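Local coordinates for uncharacterized protein (Xanthomonas campestris pv. campestris, PDB 3HIU) that is of unknown function but belongs to the DUF892 family of the ferritin clan and folds as a four-helix bundle, at residues Leu60-Gly65 and Ala121-Val126; Glu43-Glu48 and Gln135-Met140. One frame throughout, in Å; residues are numbered along the deposited sequence.

Interaction 1: residues Leu60-Gly65 and Ala121-Val126; sequences LELLNG and AGEQEV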
ATOM      1  N   LEU B  60      -4.081 -23.290  -7.099  1.00 31.02           N
ATOM      2  CA  LEU B  60      -3.940 -24.063  -5.868  1.00 34.75           C
ATOM      3  C   LEU B  60      -4.445 -25.496  -6.066  1.00 33.78           C
ATOM      4  O   LEU B  60      -3.909 -26.444  -5.488  1.00 32.49           O
ATOM      5  CB  LEU B  60      -4.669 -23.379  -4.703  1.00 34.43           C
ATOM      6  CG  LEU B  60      -3.910 -22.281  -3.944  1.00 28.15           C
ATOM      7  CD1 LEU B  60      -4.856 -21.459  -3.059  1.00 24.86           C
ATOM      8  CD2 LEU B  60      -2.759 -22.876  -3.123  1.00 24.95           C
ATOM      9  N   GLU B  61      -5.475 -25.648  -6.892  1.00 32.01           N
ATOM     10  CA  GLU B  61      -5.988 -26.968  -7.228  1.00 35.65           C
ATOM     11  C   GLU B  61      -4.988 -27.741  -8.090  1.00 38.99           C
ATOM     12  O   GLU B  61      -4.798 -28.940  -7.907  1.00 45.82           O
ATOM     13  CB  GLU B  61      -7.358 -26.850  -7.904  1.00 36.49           C
ATOM     14  CG  GLU B  61      -8.441 -26.399  -6.931  1.00 40.52           C
ATOM     15  CD  GLU B  61      -9.730 -25.961  -7.602  1.00 42.36           C
ATOM     16  OE1 GLU B  61      -9.685 -25.508  -8.764  1.00 49.47           O
ATOM     17  OE2 GLU B  61     -10.791 -26.058  -6.955  1.00 38.65           O
ATOM     18  N   LEU B  62      -4.338 -27.044  -9.014  1.00 39.69           N
ATOM     19  CA  LEU B  62      -3.300 -27.650  -9.843  1.00 43.69           C
ATOM     20  C   LEU B  62      -2.121 -28.248  -9.054  1.00 46.29           C
ATOM     21  O   LEU B  62      -1.680 -29.363  -9.344  1.00 50.67           O
ATOM     22  CB  LEU B  62      -2.766 -26.637 -10.864  1.00 43.66           C
ATOM     23  CG  LEU B  62      -1.404 -26.994 -11.479  1.00 45.34           C
ATOM     24  CD1 LEU B  62      -1.527 -28.233 -12.379  1.00 51.51           C
ATOM     25  CD2 LEU B  62      -0.774 -25.820 -12.235  1.00 38.69           C
ATOM     26  N   LEU B  63      -1.600 -27.507  -8.077  1.00 39.39           N
ATOM     27  CA  LEU B  63      -0.372 -27.906  -7.382  1.00 40.62           C
ATOM     28  C   LEU B  63      -0.662 -28.669  -6.088  1.00 46.34           C
ATOM     29  O   LEU B  63       0.240 -28.903  -5.278  1.00 48.53           O
ATOM     30  CB  LEU B  63       0.495 -26.675  -7.081  1.00 39.47           C
ATOM     31  CG  LEU B  63       1.024 -25.873  -8.274  1.00 37.73           C
ATOM     32  CD1 LEU B  63       1.229 -24.414  -7.904  1.00 34.75           C
ATOM     33  CD2 LEU B  63       2.308 -26.481  -8.796  1.00 39.79           C
ATOM     34  N   ASN B  64      -1.926 -29.037  -5.889  1.00 46.03           N
ATOM     35  CA  ASN B  64      -2.329 -29.824  -4.722  1.00 48.92           C
ATOM     36  C   ASN B  64      -2.398 -29.018  -3.416  1.00 56.08           C
ATOM     37  O   ASN B  64      -2.764 -29.552  -2.368  1.00 62.47           O
ATOM     38  CB  ASN B  64      -1.426 -31.056  -4.544  1.00 42.98           C
ATOM     39  CG  ASN B  64      -1.446 -31.989  -5.751  1.00 47.14           C
ATOM     40  OD1 ASN B  64      -2.481 -32.186  -6.396  1.00 45.90           O
ATOM     41  ND2 ASN B  64      -0.295 -32.581  -6.051  1.00 55.23           N
ATOM     42  N   GLY B  65      -2.048 -27.738  -3.477  1.00 51.72           N
ATOM     43  CA  GLY B  65      -2.184 -26.872  -2.324  1.00 50.07           C
ATOM     44  C   GLY B  65      -3.646 -26.576  -2.053  1.00 53.10           C
ATOM     45  O   GLY B  65      -4.434 -26.359  -2.975  1.00 51.78           O
ATOM     46  N   ALA B 121       9.925 -22.251  -9.738  1.00 43.58           N
ATOM     47  CA  ALA B 121       9.292 -23.565  -9.625  1.00 39.90           C
ATOM     48  C   ALA B 121       9.053 -24.192 -10.999  1.00 42.35           C
ATOM     49  O   ALA B 121       8.584 -25.329 -11.099  1.00 45.24           O
ATOM     50  CB  ALA B 121       7.984 -23.465  -8.850  1.00 29.82           C
ATOM     51  N   GLY B 122       9.376 -23.442 -12.050  1.00 39.64           N
ATOM     52  CA  GLY B 122       9.181 -23.907 -13.408  1.00 38.76           C
ATOM     53  C   GLY B 122       7.720 -24.139 -13.731  1.00 38.68           C
ATOM     54  O   GLY B 122       7.388 -24.953 -14.593  1.00 39.02           O
ATOM     55  N   GLU B 123       6.845 -23.438 -13.018  1.00 37.27           N
ATOM     56  CA  GLU B 123       5.424 -23.436 -13.333  1.00 37.29           C
ATOM     57  C   GLU B 123       5.155 -22.189 -14.151  1.00 38.74           C
ATOM     58  O   GLU B 123       4.755 -21.156 -13.616  1.00 41.94           O
ATOM     59  CB  GLU B 123       4.571 -23.413 -12.058  1.00 37.45           C
ATOM     60  CG  GLU B 123       4.622 -24.679 -11.207  1.00 42.08           C
ATOM     61  CD  GLU B 123       3.817 -25.836 -11.789  1.00 46.27           C
ATOM     62  OE1 GLU B 123       3.070 -25.627 -12.767  1.00 44.46           O
ATOM     63  OE2 GLU B 123       3.934 -26.962 -11.257  1.00 49.42           O
ATOM     64  N   GLN B 124       5.387 -22.267 -15.451  1.00 38.89           N
ATOM     65  CA  GLN B 124       5.273 -21.076 -16.279  1.00 43.06           C
ATOM     66  C   GLN B 124       3.826 -20.630 -16.523  1.00 41.59           C
ATOM     67  O   GLN B 124       3.576 -19.454 -16.755  1.00 44.89           O
ATOM     68  CB  GLN B 124       6.040 -21.253 -17.590  1.00 49.51           C
ATOM     69  CG  GLN B 124       7.554 -21.367 -17.410  1.00 58.02           C
ATOM     70  CD  GLN B 124       8.205 -20.063 -16.963  1.00 66.27           C
ATOM     71  OE1 GLN B 124       7.629 -18.983 -17.106  1.00 71.75           O
ATOM     72  NE2 GLN B 124       9.420 -20.162 -16.424  1.00 66.48           N
ATOM     73  N   GLU B 125       2.877 -21.559 -16.464  1.00 41.75           N
ATOM     74  CA  GLU B 125       1.459 -21.223 -16.605  1.00 38.52           C
ATOM     75  C   GLU B 125       0.966 -20.450 -15.388  1.00 31.79           C
ATOM     76  O   GLU B 125       0.228 -19.483 -15.530  1.00 31.02           O
ATOM     77  CB  GLU B 125       0.595 -22.478 -16.791  1.00 46.21           C
ATOM     78  CG  GLU B 125       0.812 -23.225 -18.099  1.00 57.66           C
ATOM     79  CD  GLU B 125       1.902 -24.290 -18.014  1.00 67.35           C
ATOM     80  OE1 GLU B 125       2.581 -24.391 -16.966  1.00 69.39           O
ATOM     81  OE2 GLU B 125       2.075 -25.036 -19.002  1.00 70.67           O
ATOM     82  N   VAL B 126       1.355 -20.894 -14.193  1.00 31.62           N
ATOM     83  CA  VAL B 126       1.040 -20.172 -12.965  1.00 35.77           C
ATOM     84  C   VAL B 126       1.591 -18.751 -13.066  1.00 33.55           C
ATOM     85  O   VAL B 126       0.910 -17.790 -12.741  1.00 25.61           O
ATOM     86  CB  VAL B 126       1.625 -20.880 -11.712  1.00 25.62           C
ATOM     87  CG1 VAL B 126       1.293 -20.098 -10.453  1.00 20.33           C
ATOM     88  CG2 VAL B 126       1.084 -22.286 -11.601  1.00 24.96           C
TER
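Two leucines reach for the partner segment by different first torsions: L62 sets CG anti to its backbone N (chi1 162°), whereas L63 turns CG anti to its carbonyl carbon (chi1 -63°). On the other side E123 also carries CG beside its backbone N, then bends sharply at chi2 (-75°), which brings its carboxylate tip to tip with L63. The meeting is tight, L63 CD2 lying 3.0 Å from E123 OE2, and L62 CD2 approaches the other oxygen, E123 OE1, at 3.9 Å. An acid is tolerated beside these methyls because E123 OE2 also has a charged neighbour, R4 of helix 2-28, in a long, weak ion pair. V126 supplies the apolar part. Its branch CG2 meets L62 CD2 at 4.0 Å, with the two side chains crossing obliquely, and L63 CD1 is a little farther from the same methyl. Long, branched leucines suit the wide separation of the backbones, while short V126, on the first turn of its helix, presents CG2 to both. G122, with positive phi, closes a Schellman motif, and E123 follows at the N-cap of helix 124-159. The contact thus joins the C-terminal end of helix 36-62 to the start of helix 124-159; L63 also packs on L7 of helix 2-28, and V126 on A118 of helix 94-120.

Interaction 2: residues Glu43-Glu48 and Gln135-Met140; sequences EQHVEE and QQEIEM. With EDO (1,2-ethanediol), chain N.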
ATOM      1  N   GLU B  43     -16.690  -1.043  -8.625  1.00 34.75           N
ATOM      2  CA  GLU B  43     -17.654  -2.107  -8.959  1.00 34.13           C
ATOM      3  C   GLU B  43     -17.072  -3.088  -9.980  1.00 33.60           C
ATOM      4  O   GLU B  43     -17.152  -4.304  -9.812  1.00 32.22           O
ATOM      5  CB  GLU B  43     -18.979  -1.510  -9.476  1.00 31.42           C
ATOM      6  CG  GLU B  43     -19.958  -1.087  -8.374  1.00 37.28           C
ATOM      7  CD  GLU B  43     -21.037  -0.081  -8.829  1.00 47.68           C
ATOM      8  OE1 GLU B  43     -21.261   0.112 -10.049  1.00 41.56           O
ATOM      9  OE2 GLU B  43     -21.672   0.523  -7.938  1.00 57.81           O
ATOM     10  N   GLN B  44     -16.476  -2.536 -11.033  1.00 37.77           N
ATOM     11  CA  GLN B  44     -15.813  -3.319 -12.067  1.00 43.03           C
ATOM     12  C   GLN B  44     -14.662  -4.141 -11.508  1.00 39.35           C
ATOM     13  O   GLN B  44     -14.372  -5.231 -12.008  1.00 33.76           O
ATOM     14  CB  GLN B  44     -15.288  -2.392 -13.158  1.00 53.85           C
ATOM     15  CG  GLN B  44     -14.421  -3.069 -14.207  1.00 61.38           C
ATOM     16  CD  GLN B  44     -13.844  -2.071 -15.193  1.00 68.95           C
ATOM     17  OE1 GLN B  44     -14.183  -0.885 -15.161  1.00 69.06           O
ATOM     18  NE2 GLN B  44     -12.968  -2.542 -16.074  1.00 72.80           N
ATOM     19  N   HIS B  45     -13.994  -3.619 -10.482  1.00 42.56           N
ATOM     20  CA  HIS B  45     -12.867  -4.341  -9.893  1.00 45.32           C
ATOM     21  C   HIS B  45     -13.300  -5.383  -8.860  1.00 41.83           C
ATOM     22  O   HIS B  45     -12.564  -6.336  -8.590  1.00 37.54           O
ATOM     23  CB  HIS B  45     -11.819  -3.386  -9.307  1.00 46.46           C
ATOM     24  CG  HIS B  45     -10.461  -4.009  -9.141  1.00 44.74           C
ATOM     25  ND1 HIS B  45      -9.942  -4.914 -10.041  1.00 43.00           N
ATOM     26  CD2 HIS B  45      -9.511  -3.838  -8.193  1.00 45.70           C
ATOM     27  CE1 HIS B  45      -8.737  -5.283  -9.649  1.00 47.39           C
ATOM     28  NE2 HIS B  45      -8.451  -4.646  -8.528  1.00 49.13           N
ATOM     29  N   VAL B  46     -14.492  -5.211  -8.293  1.00 39.79           N
ATOM     30  CA  VAL B  46     -15.050  -6.251  -7.429  1.00 40.34           C
ATOM     31  C   VAL B  46     -15.281  -7.528  -8.236  1.00 40.94           C
ATOM     32  O   VAL B  46     -15.107  -8.632  -7.724  1.00 41.36           O
ATOM     33  CB  VAL B  46     -16.351  -5.815  -6.721  1.00 37.39           C
ATOM     34  CG1 VAL B  46     -17.067  -7.024  -6.123  1.00 34.45           C
ATOM     35  CG2 VAL B  46     -16.040  -4.806  -5.632  1.00 39.24           C
ATOM     36  N   GLU B  47     -15.645  -7.369  -9.507  1.00 38.61           N
ATOM     37  CA  GLU B  47     -15.865  -8.513 -10.391  1.00 42.67           C
ATOM     38  C   GLU B  47     -14.546  -9.091 -10.917  1.00 33.38           C
ATOM     39  O   GLU B  47     -14.368 -10.303 -10.964  1.00 31.49           O
ATOM     40  CB  GLU B  47     -16.791  -8.124 -11.543  1.00 52.73           C
ATOM     41  CG  GLU B  47     -18.206  -7.772 -11.105  1.00 63.48           C
ATOM     42  CD  GLU B  47     -19.066  -9.003 -10.885  1.00 74.85           C
ATOM     43  OE1 GLU B  47     -20.103  -8.904 -10.187  1.00 75.67           O
ATOM     44  OE2 GLU B  47     -18.699 -10.074 -11.416  1.00 80.75           O
ATOM     45  N   GLU B  48     -13.629  -8.213 -11.307  1.00 29.11           N
ATOM     46  CA  GLU B  48     -12.277  -8.608 -11.678  1.00 33.39           C
ATOM     47  C   GLU B  48     -11.591  -9.411 -10.559  1.00 38.19           C
ATOM     48  O   GLU B  48     -10.966 -10.437 -10.839  1.00 37.74           O
ATOM     49  CB  GLU B  48     -11.433  -7.375 -12.052  1.00 39.10           C
ATOM     50  CG  GLU B  48     -11.582  -6.925 -13.511  1.00 48.68           C
ATOM     51  CD  GLU B  48     -11.585  -5.402 -13.703  1.00 58.86           C
ATOM     52  OE1 GLU B  48     -12.157  -4.933 -14.716  1.00 63.94           O
ATOM     53  OE2 GLU B  48     -11.027  -4.670 -12.855  1.00 59.00           O
ATOM     54  N   GLN B 135      -0.964  -6.944 -13.750  1.00 33.03           N
ATOM     55  CA  GLN B 135      -1.220  -5.828 -14.667  1.00 41.75           C
ATOM     56  C   GLN B 135      -2.544  -5.135 -14.336  1.00 37.90           C
ATOM     57  O   GLN B 135      -2.681  -3.924 -14.520  1.00 35.01           O
ATOM     58  CB  GLN B 135      -1.215  -6.307 -16.129  1.00 47.24           C
ATOM     59  CG  GLN B 135      -0.338  -5.470 -17.085  1.00 54.92           C
ATOM     60  CD  GLN B 135      -1.026  -4.221 -17.647  1.00 62.18           C
ATOM     61  OE1 GLN B 135      -2.235  -4.208 -17.890  1.00 65.13           O
ATOM     62  NE2 GLN B 135      -0.242  -3.169 -17.874  1.00 62.61           N
ATOM     63  N   GLN B 136      -3.506  -5.911 -13.840  1.00 35.68           N
ATOM     64  CA  GLN B 136      -4.793  -5.364 -13.414  1.00 35.71           C
ATOM     65  C   GLN B 136      -4.674  -4.522 -12.143  1.00 35.02           C
ATOM     66  O   GLN B 136      -5.391  -3.530 -11.976  1.00 35.20           O
ATOM     67  CB  GLN B 136      -5.809  -6.491 -13.194  1.00 33.38           C
ATOM     68  CG  GLN B 136      -5.974  -7.446 -14.372  1.00 31.61           C
ATOM     69  CD  GLN B 136      -7.070  -8.478 -14.132  1.00 36.12           C
ATOM     70  OE1 GLN B 136      -7.364  -8.840 -12.990  1.00 38.73           O
ATOM     71  NE2 GLN B 136      -7.680  -8.956 -15.210  1.00 37.32           N
ATOM     72  N   GLU B 137      -3.779  -4.929 -11.241  1.00 38.27           N
ATOM     73  CA  GLU B 137      -3.555  -4.182 -10.001  1.00 31.88           C
ATOM     74  C   GLU B 137      -2.876  -2.871 -10.345  1.00 28.66           C
ATOM     75  O   GLU B 137      -3.240  -1.807  -9.837  1.00 29.42           O
ATOM     76  CB  GLU B 137      -2.713  -4.992  -9.009  1.00 29.93           C
ATOM     77  CG  GLU B 137      -3.266  -6.373  -8.711  1.00 31.23           C
ATOM     78  CD  GLU B 137      -4.773  -6.371  -8.568  1.00 37.45           C
ATOM     79  OE1 GLU B 137      -5.336  -5.405  -8.019  1.00 45.81           O
ATOM     80  OE2 GLU B 137      -5.404  -7.343  -9.005  1.00 38.38           O
ATOM     81  N   ILE B 138      -1.904  -2.950 -11.247  1.00 31.92           N
ATOM     82  CA  ILE B 138      -1.240  -1.752 -11.743  1.00 31.83           C
ATOM     83  C   ILE B 138      -2.227  -0.821 -12.429  1.00 33.12           C
ATOM     84  O   ILE B 138      -2.279   0.374 -12.133  1.00 32.91           O
ATOM     85  CB  ILE B 138      -0.113  -2.107 -12.697  1.00 31.20           C
ATOM     86  CG1 ILE B 138       1.097  -2.601 -11.891  1.00 28.69           C
ATOM     87  CG2 ILE B 138       0.249  -0.895 -13.542  1.00 28.17           C
ATOM     88  CD1 ILE B 138       2.185  -3.246 -12.715  1.00 23.55           C
ATOM     89  N   GLU B 139      -3.012  -1.379 -13.345  1.00 31.55           N
ATOM     90  CA  GLU B 139      -4.064  -0.636 -14.029  0.50 37.46           C
ATOM     91  C   GLU B 139      -4.970   0.077 -13.018  1.00 37.62           C
ATOM     92  O   GLU B 139      -5.257   1.272 -13.139  1.00 35.87           O
ATOM     93  CB  GLU B 139      -4.888  -1.602 -14.896  0.50 39.45           C
ATOM     94  CG  GLU B 139      -5.555  -0.984 -16.122  0.50 40.79           C
ATOM     95  CD  GLU B 139      -7.029  -0.688 -15.915  0.50 39.10           C
ATOM     96  OE1 GLU B 139      -7.369   0.082 -14.993  0.50 39.04           O
ATOM     97  OE2 GLU B 139      -7.851  -1.218 -16.691  0.50 38.43           O
HETATM   98  N   MSE B 140      -5.419  -0.674 -12.007  1.00 37.30           N
HETATM   99  CA  MSE B 140      -6.366  -0.160 -11.009  1.00 34.53           C
HETATM  100  C   MSE B 140      -5.742   0.913 -10.113  1.00 25.70           C
HETATM  101  O   MSE B 140      -6.336   1.970  -9.875  1.00 23.23           O
HETATM  102  CB  MSE B 140      -6.902  -1.317 -10.162  1.00 40.65           C
HETATM  103  CG  MSE B 140      -7.915  -0.924  -9.080  1.00 45.23           C
HETATM  104 SE   MSE B 140      -9.533  -0.030  -9.732  0.80 36.64          SE
HETATM  105  CE  MSE B 140     -10.762  -0.599  -8.351  1.00 25.04           C
TER
HETATM  106  C1  EDO N 172     -23.802   2.491  -8.801  1.00 48.77           C
HETATM  107  O1  EDO N 172     -23.464   1.901 -10.063  1.00 53.71           O
HETATM  108  C2  EDO N 172     -24.996   3.419  -8.937  1.00 42.20           C
HETATM  109  O2  EDO N 172     -24.760   4.526  -8.075  1.00 45.43           O
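Within the ferritin-like four-helix bundle, helices 36-62 and 124-159 run nearly antiparallel here, their local axes 11.9 Å apart and at 169°, and the buried side chain of H45 makes the largest contribution to the surface they bury. Polar contacts fix its ring from both nitrogens. H45 NE2 donates across the interface to the syn lone pair of E137 OE1 at 3.2 Å, with the acceptor almost in the ring plane, an edge-on approach. H45 ND1 donates to the anti lone pair of E48 OE2, three residues along the same helix, at 3.0 Å, with the oxygen 24° out of the ring plane. Histidine suits this place because its two ring nitrogens point in different directions; with both modelled as donors to carboxylates the ring would probably be protonated, though a sodium ion also lies close by. E48 is itself steadied: Q44 NE2 bonds to E48 OE1 at 2.9 Å, and R41 makes a salt bridge to OE2. Q136 lies loosely beside E48, and its OE1 is bonded to Q52 NE2. Apolar and aromatic contacts come from selenomethionine M140, whose CB lies over one ring face, toward the rim, in a CH-pi contact 4.2 Å from the H45 ring centroid, while the bend at chi2 (59°) carries the selenium to an oblique position. A 1,2-ethanediol, probably from the crystallisation liquor, donates through O1 to E43 OE1 at 2.8 Å.

Interactions 1 and 2 join the same two helices, 36-62 and 124-159, at different heights: their centres lie about 23 Å apart, and their nearest atoms about 11 Å. Interaction 1 sits near one end of the bundle, its centre about 21 Å from that of the chain, and consists of two leucines packing on a valine and on the carboxylate of a glutamate. Interaction 2, centred about 7 Å from the chain centre, combines hydrogen bonds with packing on a histidine ring. Its H45 side chain comes within about 3 Å of a sodium ion whose site includes T49 and Q52. E137 also lies close to the like-charged E104 and E107, a grouping reminiscent of metal centres in ferritin-like proteins, though no catalytic role is established.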